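Long-range contacts in putative cellulase CEL6 (Mycobacterium tuberculosis, PDB 1UP3), which probably hydrolyses internal beta-1,4-glucosidic linkages of cellulose, as a family 6 glycoside hydrolase of the endoglucanase type: residues A[96-101]-A[140-145]; A[118-123]-A[162-167]; A[234-239]-A[265-270]. All blocks are in the same frame, centred on the assembly; numbering follows the deposited sequence.

Contact 1 of 3, residues A[96-101]-A[140-145]; sequences DYRGWI and VRYAVD
R98 lies over one face of the Y142 ring where helix 94-108 and helix 130-147 run side by side, the arginine chain set crosswise over the ring. The short axes of 96-101 and 140-145 are nearly parallel, crossing at -16° with a closest approach of 9.9 Å. Carbon makes the first part of the grip: R98 CG stands over the Y142 face, 4.1 Å from the ring centroid, in a CH-pi contact, with R98 CB beside it near the rim atom Y142 CE2. A bend in the arginine chain at chi3 (96°) brings NE back to the other rim of the ring, near Y142 CD1 and CE1. The guanidinium follows, with R98 NH2 3.5 Å from Y142 CD1. The cation-pi contact is off-centre, R98 CZ being 4.4 Å from the Y142 centroid, and the two planes are 37° apart, tilted and not stacked flat. I101 meets the same ring obliquely; the two side chains run alongside each other, pointing opposite ways, and I101 CG2 comes to 3.8 Å from Y142 CE2. Deeper in, I101 CD1 touches A143 CB at 3.8 Å. The hydroxyl of Y97 lies near A143 too, but its hydrogen bond goes to E118, while that of Y142 goes to D102. Helix 94-108 links strands 72-75 and 113-117, and helix 130-147 lies between 113-117 and 153-158, so the two belong to successive beta-alpha-beta crossovers of the parallel sheet. No hydrogen bond joins the two segments. Aliphatic packing closes the buried side, and the arginine charge, at the partly exposed side, is met by the pi face of a tyrosine.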
loop_
_atom_site.group_PDB
_atom_site.type_symbol
_atom_site.label_atom_id
_atom_site.label_comp_id
_atom_site.label_asym_id
_atom_site.label_seq_id
_atom_site.Cartn_x
_atom_site.Cartn_y
_atom_site.Cartn_z
ATOM N N ASP A 96 -19.202 -8.210 6.956
ATOM C CA ASP A 96 -17.970 -8.931 7.234
ATOM C C ASP A 96 -16.811 -7.950 7.285
ATOM O O ASP A 96 -15.968 -8.008 8.180
ATOM C CB ASP A 96 -17.685 -9.964 6.158
ATOM C CG ASP A 96 -18.669 -11.107 6.124
ATOM O OD1 ASP A 96 -19.190 -11.516 7.165
ATOM O OD2 ASP A 96 -18.993 -11.641 5.026
ATOM N N TYR A 97 -16.756 -7.034 6.320
ATOM C CA TYR A 97 -15.639 -6.091 6.269
ATOM C C TYR A 97 -15.633 -5.201 7.516
ATOM O O TYR A 97 -14.576 -4.927 8.108
ATOM C CB TYR A 97 -15.748 -5.231 4.997
ATOM C CG TYR A 97 -14.557 -4.303 4.804
ATOM C CD1 TYR A 97 -13.362 -4.793 4.299
ATOM C CD2 TYR A 97 -14.600 -2.968 5.197
ATOM C CE1 TYR A 97 -12.252 -4.007 4.163
ATOM C CE2 TYR A 97 -13.461 -2.149 5.039
ATOM C CZ TYR A 97 -12.308 -2.691 4.526
ATOM O OH TYR A 97 -11.165 -1.928 4.369
ATOM N N ARG A 98 -16.811 -4.737 7.910
ATOM C CA ARG A 98 -16.856 -3.926 9.119
ATOM C C ARG A 98 -16.371 -4.661 10.358
ATOM O O ARG A 98 -15.694 -4.100 11.226
ATOM C CB ARG A 98 -18.244 -3.341 9.327
ATOM C CG ARG A 98 -18.668 -2.404 8.268
ATOM C CD ARG A 98 -20.149 -2.300 8.248
ATOM N NE ARG A 98 -20.559 -1.162 9.020
ATOM C CZ ARG A 98 -20.863 0.002 8.443
ATOM N NH1 ARG A 98 -20.828 0.125 7.115
ATOM N NH2 ARG A 98 -21.203 1.036 9.178
ATOM N N GLY A 99 -16.689 -5.914 10.465
ATOM C CA GLY A 99 -16.238 -6.696 11.600
ATOM C C GLY A 99 -14.729 -6.865 11.591
ATOM O O GLY A 99 -14.064 -6.843 12.633
ATOM N N TRP A 100 -14.198 -7.016 10.388
ATOM C CA TRP A 100 -12.754 -7.099 10.171
ATOM C C TRP A 100 -12.047 -5.829 10.609
ATOM O O TRP A 100 -11.059 -5.910 11.333
ATOM C CB TRP A 100 -12.478 -7.358 8.710
ATOM C CG TRP A 100 -11.043 -7.708 8.341
ATOM C CD1 TRP A 100 -10.344 -8.841 8.694
ATOM C CD2 TRP A 100 -10.175 -6.966 7.448
ATOM N NE1 TRP A 100 -9.107 -8.841 8.083
ATOM C CE2 TRP A 100 -8.978 -7.719 7.309
ATOM C CE3 TRP A 100 -10.299 -5.763 6.723
ATOM C CZ2 TRP A 100 -7.905 -7.291 6.499
ATOM C CZ3 TRP A 100 -9.260 -5.344 5.940
ATOM C CH2 TRP A 100 -8.068 -6.118 5.823
ATOM N N ILE A 101 -12.551 -4.665 10.177
ATOM C CA ILE A 101 -11.999 -3.384 10.594
ATOM C C ILE A 101 -12.062 -3.231 12.145
ATOM O O ILE A 101 -11.100 -2.757 12.748
ATOM C CB ILE A 101 -12.778 -2.208 9.904
ATOM C CG1 ILE A 101 -12.472 -2.167 8.401
ATOM C CG2 ILE A 101 -12.465 -0.920 10.598
ATOM C CD1 ILE A 101 -10.975 -1.942 8.059
ATOM N N VAL A 140 -15.016 2.421 3.318
ATOM C CA VAL A 140 -13.763 3.115 3.469
ATOM C C VAL A 140 -13.899 4.171 4.565
ATOM O O VAL A 140 -12.985 4.356 5.359
ATOM C CB VAL A 140 -13.251 3.683 2.132
ATOM C CG1 VAL A 140 -11.969 4.494 2.363
ATOM C CG2 VAL A 140 -12.984 2.522 1.176
ATOM N N ARG A 141 -15.011 4.895 4.571
ATOM C CA ARG A 141 -15.257 5.844 5.651
ATOM C C ARG A 141 -15.289 5.161 7.029
ATOM O O ARG A 141 -14.759 5.703 8.020
ATOM C CB ARG A 141 -16.567 6.612 5.399
ATOM C CG ARG A 141 -16.751 7.750 6.418
ATOM C CD ARG A 141 -18.044 8.575 6.244
ATOM N NE ARG A 141 -18.529 8.502 4.901
ATOM C CZ ARG A 141 -19.603 7.867 4.436
ATOM N NH1 ARG A 141 -20.496 7.265 5.231
ATOM N NH2 ARG A 141 -19.785 7.884 3.108
ATOM N N TYR A 142 -15.882 3.972 7.100
ATOM C CA TYR A 142 -15.922 3.199 8.332
ATOM C C TYR A 142 -14.493 2.873 8.813
ATOM O O TYR A 142 -14.166 3.025 9.984
ATOM C CB TYR A 142 -16.724 1.916 8.135
ATOM C CG TYR A 142 -16.936 1.167 9.441
ATOM C CD1 TYR A 142 -17.928 1.536 10.303
ATOM C CD2 TYR A 142 -16.078 0.132 9.824
ATOM C CE1 TYR A 142 -18.111 0.898 11.525
ATOM C CE2 TYR A 142 -16.260 -0.530 11.048
ATOM C CZ TYR A 142 -17.276 -0.108 11.899
ATOM O OH TYR A 142 -17.512 -0.715 13.132
ATOM N N ALA A 143 -13.636 2.466 7.878
ATOM C CA ALA A 143 -12.244 2.214 8.204
ATOM C C ALA A 143 -11.557 3.444 8.777
ATOM O O ALA A 143 -10.878 3.362 9.777
ATOM C CB ALA A 143 -11.507 1.701 6.989
ATOM N N VAL A 144 -11.729 4.599 8.156
ATOM C CA VAL A 144 -11.124 5.822 8.629
ATOM C C VAL A 144 -11.618 6.128 10.027
ATOM O O VAL A 144 -10.829 6.389 10.945
ATOM C CB VAL A 144 -11.416 7.017 7.689
ATOM C CG1 VAL A 144 -11.003 8.330 8.334
ATOM C CG2 VAL A 144 -10.695 6.844 6.350
ATOM N N ASP A 145 -12.942 6.093 10.200
ATOM C CA ASP A 145 -13.538 6.475 11.487
ATOM C C ASP A 145 -13.111 5.551 12.614
ATOM O O ASP A 145 -12.995 5.997 13.761
ATOM C CB ASP A 145 -15.060 6.437 11.411
ATOM C CG ASP A 145 -15.671 7.586 10.607
ATOM O OD1 ASP A 145 -14.981 8.577 10.262
ATOM O OD2 ASP A 145 -16.904 7.575 10.364
#

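Contact 2 of 3, residues A[118-123]-A[162-167]; sequences EPDALA and SRWLSA. With BGC (beta-D-glucopyranose), chain B; BGC (beta-D-glucopyranose), chain C.
A123 and L165 bring the two backbones closest, CA to CA 6.4 Å, where a type II turn from E118 to A121 leads into the short, weakly bonded helix 121-124 and faces the irregular loop 162-167 without a hydrogen bond between them. W164 carries the contact. Its CG is anti to the backbone N (chi1 -159°), on a CB that points toward 118-123, and both faces of its indole are covered. On one, A123 CB sits over the centre of the six-membered ring, 3.5 Å from the centroid and 10° off the normal, a well-centred CH-pi contact. The opposite face takes the chain C glucose, set toward the rim, with its O5 3.8 Å from W164 NE1. The chain B glucose meets the indole obliquely, its C1 at 3.8 Å from W164 CH2. D120 approaches the edge: D120 OD1 lies near the ring plane, 3.5 Å from W164 CZ3, and the carboxylate is turned 53° against the indole. The other oxygen, D120 OD2, accepts a hydrogen bond of 2.7 Å from O4 of the chain B glucose. A123 O is 3.4 Å from W164 NE1, but the angle is too poor for a hydrogen bond. L165 packs its two methyl groups against the A123 backbone, and M170 of helix 167-176 covers both A123 and L165. D158 receives a hydrogen bond from the backbone N of D120 and so helps to position it. H161, N191 and D82 supply further bonds to the glucose units. The contact is thus part of the glycan site: a tryptophan platform, backed by a methyl group, offers a flat apolar surface to one sugar while the neighbouring carboxylate holds a hydroxyl of the next.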
loop_
_atom_site.group_PDB
_atom_site.type_symbol
_atom_site.label_atom_id
_atom_site.label_comp_id
_atom_site.label_asym_id
_atom_site.label_seq_id
_atom_site.Cartn_x
_atom_site.Cartn_y
_atom_site.Cartn_z
ATOM N N GLU A 118 -6.857 0.235 1.782
ATOM C CA GLU A 118 -7.478 -0.260 0.554
ATOM C C GLU A 118 -6.942 0.309 -0.754
ATOM O O GLU A 118 -7.623 1.038 -1.467
ATOM C CB GLU A 118 -8.989 -0.115 0.648
ATOM C CG GLU A 118 -9.587 -0.930 1.786
ATOM C CD GLU A 118 -9.401 -2.435 1.646
ATOM O OE1 GLU A 118 -9.189 -2.981 0.523
ATOM O OE2 GLU A 118 -9.501 -3.115 2.704
ATOM N N PRO A 119 -5.742 -0.117 -1.105
ATOM C CA PRO A 119 -5.203 0.194 -2.456
ATOM C C PRO A 119 -6.259 -0.080 -3.530
ATOM O O PRO A 119 -6.854 -1.150 -3.520
ATOM C CB PRO A 119 -4.044 -0.803 -2.603
ATOM C CG PRO A 119 -3.523 -0.921 -1.193
ATOM C CD PRO A 119 -4.791 -0.926 -0.334
ATOM N N ASP A 120 -6.477 0.898 -4.390
ATOM C CA ASP A 120 -7.345 0.825 -5.588
ATOM C C ASP A 120 -8.812 0.991 -5.301
ATOM O O ASP A 120 -9.566 1.180 -6.243
ATOM C CB ASP A 120 -7.202 -0.473 -6.392
ATOM C CG ASP A 120 -5.783 -0.819 -6.774
ATOM O OD1 ASP A 120 -4.926 0.087 -6.896
ATOM O OD2 ASP A 120 -5.476 -2.025 -6.999
ATOM N N ALA A 121 -9.251 0.945 -4.041
ATOM C CA ALA A 121 -10.705 0.843 -3.814
ATOM C C ALA A 121 -11.452 2.071 -4.321
ATOM O O ALA A 121 -12.462 1.956 -5.036
ATOM C CB ALA A 121 -11.020 0.576 -2.363
ATOM N N LEU A 122 -11.000 3.248 -3.944
ATOM C CA LEU A 122 -11.678 4.484 -4.384
ATOM C C LEU A 122 -11.481 4.701 -5.889
ATOM O O LEU A 122 -12.411 5.132 -6.573
ATOM C CB LEU A 122 -11.196 5.712 -3.637
ATOM C CG LEU A 122 -11.477 5.751 -2.124
ATOM C CD1 LEU A 122 -11.023 7.078 -1.541
ATOM C CD2 LEU A 122 -12.936 5.539 -1.840
ATOM N N ALA A 123 -10.294 4.389 -6.391
ATOM C CA ALA A 123 -9.972 4.678 -7.813
ATOM C C ALA A 123 -10.712 3.752 -8.751
ATOM O O ALA A 123 -11.075 4.173 -9.857
ATOM C CB ALA A 123 -8.470 4.592 -8.062
ATOM N N SER A 162 -1.465 9.307 -10.601
ATOM C CA SER A 162 -1.601 10.488 -11.448
ATOM C C SER A 162 -2.153 10.210 -12.844
ATOM O O SER A 162 -2.424 11.174 -13.556
ATOM C CB SER A 162 -0.238 11.165 -11.557
ATOM O OG SER A 162 0.671 10.268 -12.182
ATOM N N ARG A 163 -2.300 8.945 -13.261
ATOM C CA ARG A 163 -2.859 8.605 -14.577
ATOM C C ARG A 163 -4.165 7.800 -14.461
ATOM O O ARG A 163 -4.580 7.127 -15.396
ATOM C CB ARG A 163 -1.850 7.859 -15.439
ATOM C CG ARG A 163 -0.569 8.587 -15.583
ATOM C CD ARG A 163 -0.305 9.283 -16.881
ATOM N NE ARG A 163 1.087 9.770 -16.841
ATOM C CZ ARG A 163 2.123 9.243 -17.515
ATOM N NH1 ARG A 163 1.990 8.213 -18.360
ATOM N NH2 ARG A 163 3.319 9.774 -17.373
ATOM N N TRP A 164 -4.786 7.869 -13.296
ATOM C CA TRP A 164 -6.007 7.121 -13.028
ATOM C C TRP A 164 -7.150 8.128 -12.976
ATOM O O TRP A 164 -7.595 8.571 -14.048
ATOM C CB TRP A 164 -5.851 6.243 -11.785
ATOM C CG TRP A 164 -6.814 5.116 -11.735
ATOM C CD1 TRP A 164 -8.021 5.008 -12.395
ATOM C CD2 TRP A 164 -6.656 3.899 -11.008
ATOM N NE1 TRP A 164 -8.609 3.797 -12.108
ATOM C CE2 TRP A 164 -7.796 3.101 -11.259
ATOM C CE3 TRP A 164 -5.656 3.397 -10.161
ATOM C CZ2 TRP A 164 -7.957 1.836 -10.678
ATOM C CZ3 TRP A 164 -5.837 2.163 -9.580
ATOM C CH2 TRP A 164 -6.974 1.403 -9.843
ATOM N N LEU A 165 -7.676 8.490 -11.808
ATOM C CA LEU A 165 -8.697 9.545 -11.749
ATOM C C LEU A 165 -8.009 10.895 -11.751
ATOM O O LEU A 165 -6.848 11.018 -11.396
ATOM C CB LEU A 165 -9.576 9.420 -10.497
ATOM C CG LEU A 165 -10.314 8.134 -10.229
ATOM C CD1 LEU A 165 -11.269 8.385 -9.061
ATOM C CD2 LEU A 165 -11.034 7.701 -11.469
ATOM N N SER A 166 -8.735 11.943 -12.127
ATOM C CA SER A 166 -8.241 13.275 -11.932
ATOM C C SER A 166 -8.111 13.661 -10.457
ATOM O O SER A 166 -8.736 13.049 -9.580
ATOM C CB SER A 166 -9.139 14.288 -12.618
ATOM O OG SER A 166 -10.322 14.438 -11.863
ATOM N N ALA A 167 -7.284 14.663 -10.202
ATOM C CA ALA A 167 -7.101 15.188 -8.839
ATOM C C ALA A 167 -8.451 15.617 -8.267
ATOM O O ALA A 167 -8.757 15.328 -7.105
ATOM C CB ALA A 167 -6.119 16.329 -8.788
HETATM C C2 BGC B . -5.071 -2.808 -11.534
HETATM C C3 BGC B . -4.772 -3.165 -10.085
HETATM C C4 BGC B . -3.425 -2.582 -9.656
HETATM C C5 BGC B . -3.404 -1.079 -10.004
HETATM C C6 BGC B . -2.022 -0.461 -9.752
HETATM C C1 BGC B . -4.973 -1.291 -11.730
HETATM O O2 BGC B . -6.348 -3.328 -11.950
HETATM O O3 BGC B . -4.806 -4.566 -9.870
HETATM O O4 BGC B . -3.179 -2.753 -8.256
HETATM O O5 BGC B . -3.685 -0.851 -11.376
HETATM O O6 BGC B . -2.045 0.932 -10.000
HETATM C C2 BGC C . -4.864 2.501 -14.397
HETATM C C3 BGC C . -4.427 1.179 -13.813
HETATM C C4 BGC C . -5.606 0.334 -13.315
HETATM C C5 BGC C . -6.739 0.267 -14.370
HETATM C C6 BGC C . -7.996 -0.381 -13.781
HETATM C C1 BGC C . -5.976 2.243 -15.401
HETATM O O2 BGC C . -3.739 3.130 -15.000
HETATM O O3 BGC C . -3.462 1.416 -12.783
HETATM O O4 BGC C . -5.192 -0.965 -13.090
HETATM O O5 BGC C . -7.036 1.579 -14.729
HETATM O O6 BGC C . -8.935 -0.520 -14.842
#

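Contact 3 of 3, residues A[234-239]-A[265-270]; sequences CNPSGR and ESDGTC. With SO4 (sulfate ion), chain E.
The amide of N235 and the carboxylate of D267 lie side by side with their planes 27° apart. In the amide plane, N235 ND2 donates to S266 OG at 3.0 Å. N235 OD1 receives the backbone N of D267, 2.8 Å away and almost straight at 171°, from somewhat outside the carbonyl plane. The exchange is reciprocal: the backbone N of N235 gives its hydrogen to the anti lone pair of D267 OD2 at 2.9 Å. Each residue therefore binds the other's main chain with its side chain, and the same exchange brings two acceptors, N235 OD1 and D267 OD2, to 3.2 Å, a pair that is not hydrogen-bonded. D267 OD1 forms salt bridges with R220 and K261. S266 OG also accepts from the backbone N of G268, an ST turn, and is hydrogen-bonded to the carbonyl of P275. Beside these hydrogen bonds C234 SG and C270 SG form a disulfide of 2.0 Å. Its chi3 of -82° is close to the unstrained value. Farther along, the guanidinium edge of R239 grips S237 O side-on through NE and NH2. Residues 235-239 line a pocket holding a polyether, probably from the crystallisation liquor, hydrogen-bonded to R239 N. At the other end, T269 OG1 donates to a sulfate oxygen, O3, at 2.8 Å; the ion, probably of the same origin, is also hydrogen-bonded to the backbone N of G271 and of G273. Covalent and polar links thus tie the loop that follows strand 213-217 to the one that follows strand 254-258, at one edge of the parallel sheet, while helix 282-291 lies against the first loop, Y284 touching N235 and L288 touching R239.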
loop_
_atom_site.group_PDB
_atom_site.type_symbol
_atom_site.label_atom_id
_atom_site.label_comp_id
_atom_site.label_asym_id
_atom_site.label_seq_id
_atom_site.Cartn_x
_atom_site.Cartn_y
_atom_site.Cartn_z
ATOM N N CYS A 234 1.013 -4.608 -15.132
ATOM C CA CYS A 234 0.913 -6.023 -14.752
ATOM C C CYS A 234 2.228 -6.741 -15.086
ATOM O O CYS A 234 2.490 -7.084 -16.227
ATOM C CB CYS A 234 -0.296 -6.625 -15.470
ATOM S SG CYS A 234 -1.087 -7.997 -14.633
ATOM N N ASN A 235 3.068 -6.904 -14.074
ATOM C CA ASN A 235 4.426 -7.457 -14.230
ATOM C C ASN A 235 5.209 -6.924 -15.447
ATOM O O ASN A 235 5.753 -7.724 -16.219
ATOM C CB ASN A 235 4.372 -8.983 -14.325
ATOM C CG ASN A 235 3.841 -9.654 -13.057
ATOM O OD1 ASN A 235 4.072 -9.158 -11.948
ATOM N ND2 ASN A 235 3.146 -10.796 -13.207
ATOM N N PRO A 236 5.319 -5.612 -15.634
ATOM C CA PRO A 236 6.134 -5.096 -16.748
ATOM C C PRO A 236 7.614 -5.391 -16.582
ATOM O O PRO A 236 8.145 -5.431 -15.496
ATOM C CB PRO A 236 5.898 -3.599 -16.702
ATOM C CG PRO A 236 5.574 -3.343 -15.224
ATOM C CD PRO A 236 4.779 -4.535 -14.789
ATOM N N SER A 237 8.284 -5.568 -17.712
ATOM C CA SER A 237 9.727 -5.653 -17.681
ATOM C C SER A 237 10.349 -4.254 -17.733
ATOM O O SER A 237 9.681 -3.245 -17.990
ATOM C CB SER A 237 10.219 -6.533 -18.828
ATOM O OG SER A 237 9.915 -5.911 -20.056
ATOM N N GLY A 238 11.651 -4.206 -17.461
ATOM C CA GLY A 238 12.446 -2.989 -17.553
ATOM C C GLY A 238 12.234 -1.939 -16.465
ATOM O O GLY A 238 12.679 -0.791 -16.598
ATOM N N ARG A 239 11.519 -2.309 -15.404
ATOM C CA ARG A 239 11.280 -1.413 -14.270
ATOM C C ARG A 239 12.402 -1.573 -13.246
ATOM O O ARG A 239 13.048 -2.601 -13.187
ATOM C CB ARG A 239 9.926 -1.700 -13.605
ATOM C CG ARG A 239 8.709 -1.639 -14.537
ATOM C CD ARG A 239 8.609 -0.410 -15.421
ATOM N NE ARG A 239 9.190 -0.645 -16.724
ATOM C CZ ARG A 239 9.795 0.266 -17.489
ATOM N NH1 ARG A 239 10.013 1.517 -17.108
ATOM N NH2 ARG A 239 10.228 -0.111 -18.671
ATOM N N GLU A 265 6.869 -9.634 -5.654
ATOM C CA GLU A 265 5.526 -10.230 -5.721
ATOM C C GLU A 265 4.890 -10.014 -7.081
ATOM O O GLU A 265 4.988 -8.914 -7.657
ATOM C CB GLU A 265 4.619 -9.641 -4.645
ATOM C CG GLU A 265 4.903 -10.194 -3.290
ATOM C CD GLU A 265 3.893 -9.629 -2.282
ATOM O OE1 GLU A 265 2.837 -9.044 -2.699
ATOM O OE2 GLU A 265 4.116 -9.763 -1.137
ATOM N N SER A 266 4.300 -11.073 -7.639
ATOM C CA SER A 266 3.625 -10.985 -8.923
ATOM C C SER A 266 2.404 -10.083 -8.826
ATOM O O SER A 266 1.707 -10.071 -7.830
ATOM C CB SER A 266 3.204 -12.358 -9.422
ATOM O OG SER A 266 2.515 -12.238 -10.662
ATOM N N ASP A 267 2.126 -9.355 -9.899
ATOM C CA ASP A 267 0.918 -8.545 -9.998
ATOM C C ASP A 267 -0.297 -9.390 -10.397
ATOM O O ASP A 267 -1.444 -8.901 -10.332
ATOM C CB ASP A 267 1.110 -7.390 -10.977
ATOM C CG ASP A 267 2.208 -6.445 -10.555
ATOM O OD1 ASP A 267 2.144 -5.991 -9.389
ATOM O OD2 ASP A 267 3.155 -6.121 -11.325
ATOM N N GLY A 268 -0.049 -10.610 -10.877
ATOM C CA GLY A 268 -1.106 -11.495 -11.346
ATOM C C GLY A 268 -0.660 -12.360 -12.519
ATOM O O GLY A 268 0.482 -12.306 -12.953
ATOM N N THR A 269 -1.603 -13.122 -13.066
ATOM C CA THR A 269 -1.331 -13.929 -14.231
ATOM C C THR A 269 -1.099 -13.112 -15.517
ATOM O O THR A 269 -0.337 -13.525 -16.408
ATOM C CB THR A 269 -2.455 -14.955 -14.398
ATOM O OG1 THR A 269 -3.712 -14.290 -14.424
ATOM C CG2 THR A 269 -2.568 -15.861 -13.231
ATOM N N CYS A 270 -1.732 -11.945 -15.585
ATOM C CA CYS A 270 -1.390 -10.887 -16.552
ATOM C C CYS A 270 -1.582 -11.305 -18.024
ATOM O O CYS A 270 -0.939 -10.770 -18.911
ATOM C CB CYS A 270 0.026 -10.323 -16.265
ATOM S SG CYS A 270 0.171 -9.514 -14.627
HETATM S S SO4 E . -4.185 -15.663 -17.689
HETATM O O1 SO4 E . -4.990 -16.615 -16.957
HETATM O O2 SO4 E . -2.789 -16.064 -17.683
HETATM O O3 SO4 E . -4.363 -14.293 -17.185
HETATM O O4 SO4 E . -4.665 -15.490 -19.079
#

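The three contacts belong to one parallel alpha/beta fold of family 6. Contacts 1 and 2 interleave along the chain, segments alternating, with centres about 19 Å apart; they touch where W100 packs on E118 and V140 on L122, and helix 121-124 is followed directly by helix 130-147. Contact 1 pairs helices outside the central strands, whereas contact 2 lies on loops after strands 113-117 and 153-158. Contact 3 comes later, on loops after the last two strands, its centre about 19 Å from that of contact 2 and about 30 Å from that of contact 1, on the opposite side of the chain's centre. Contact 2 supplies part of the glycan site; contact 3 joins loops nearby, the D267 side chain about 6 Å from a bound glucose.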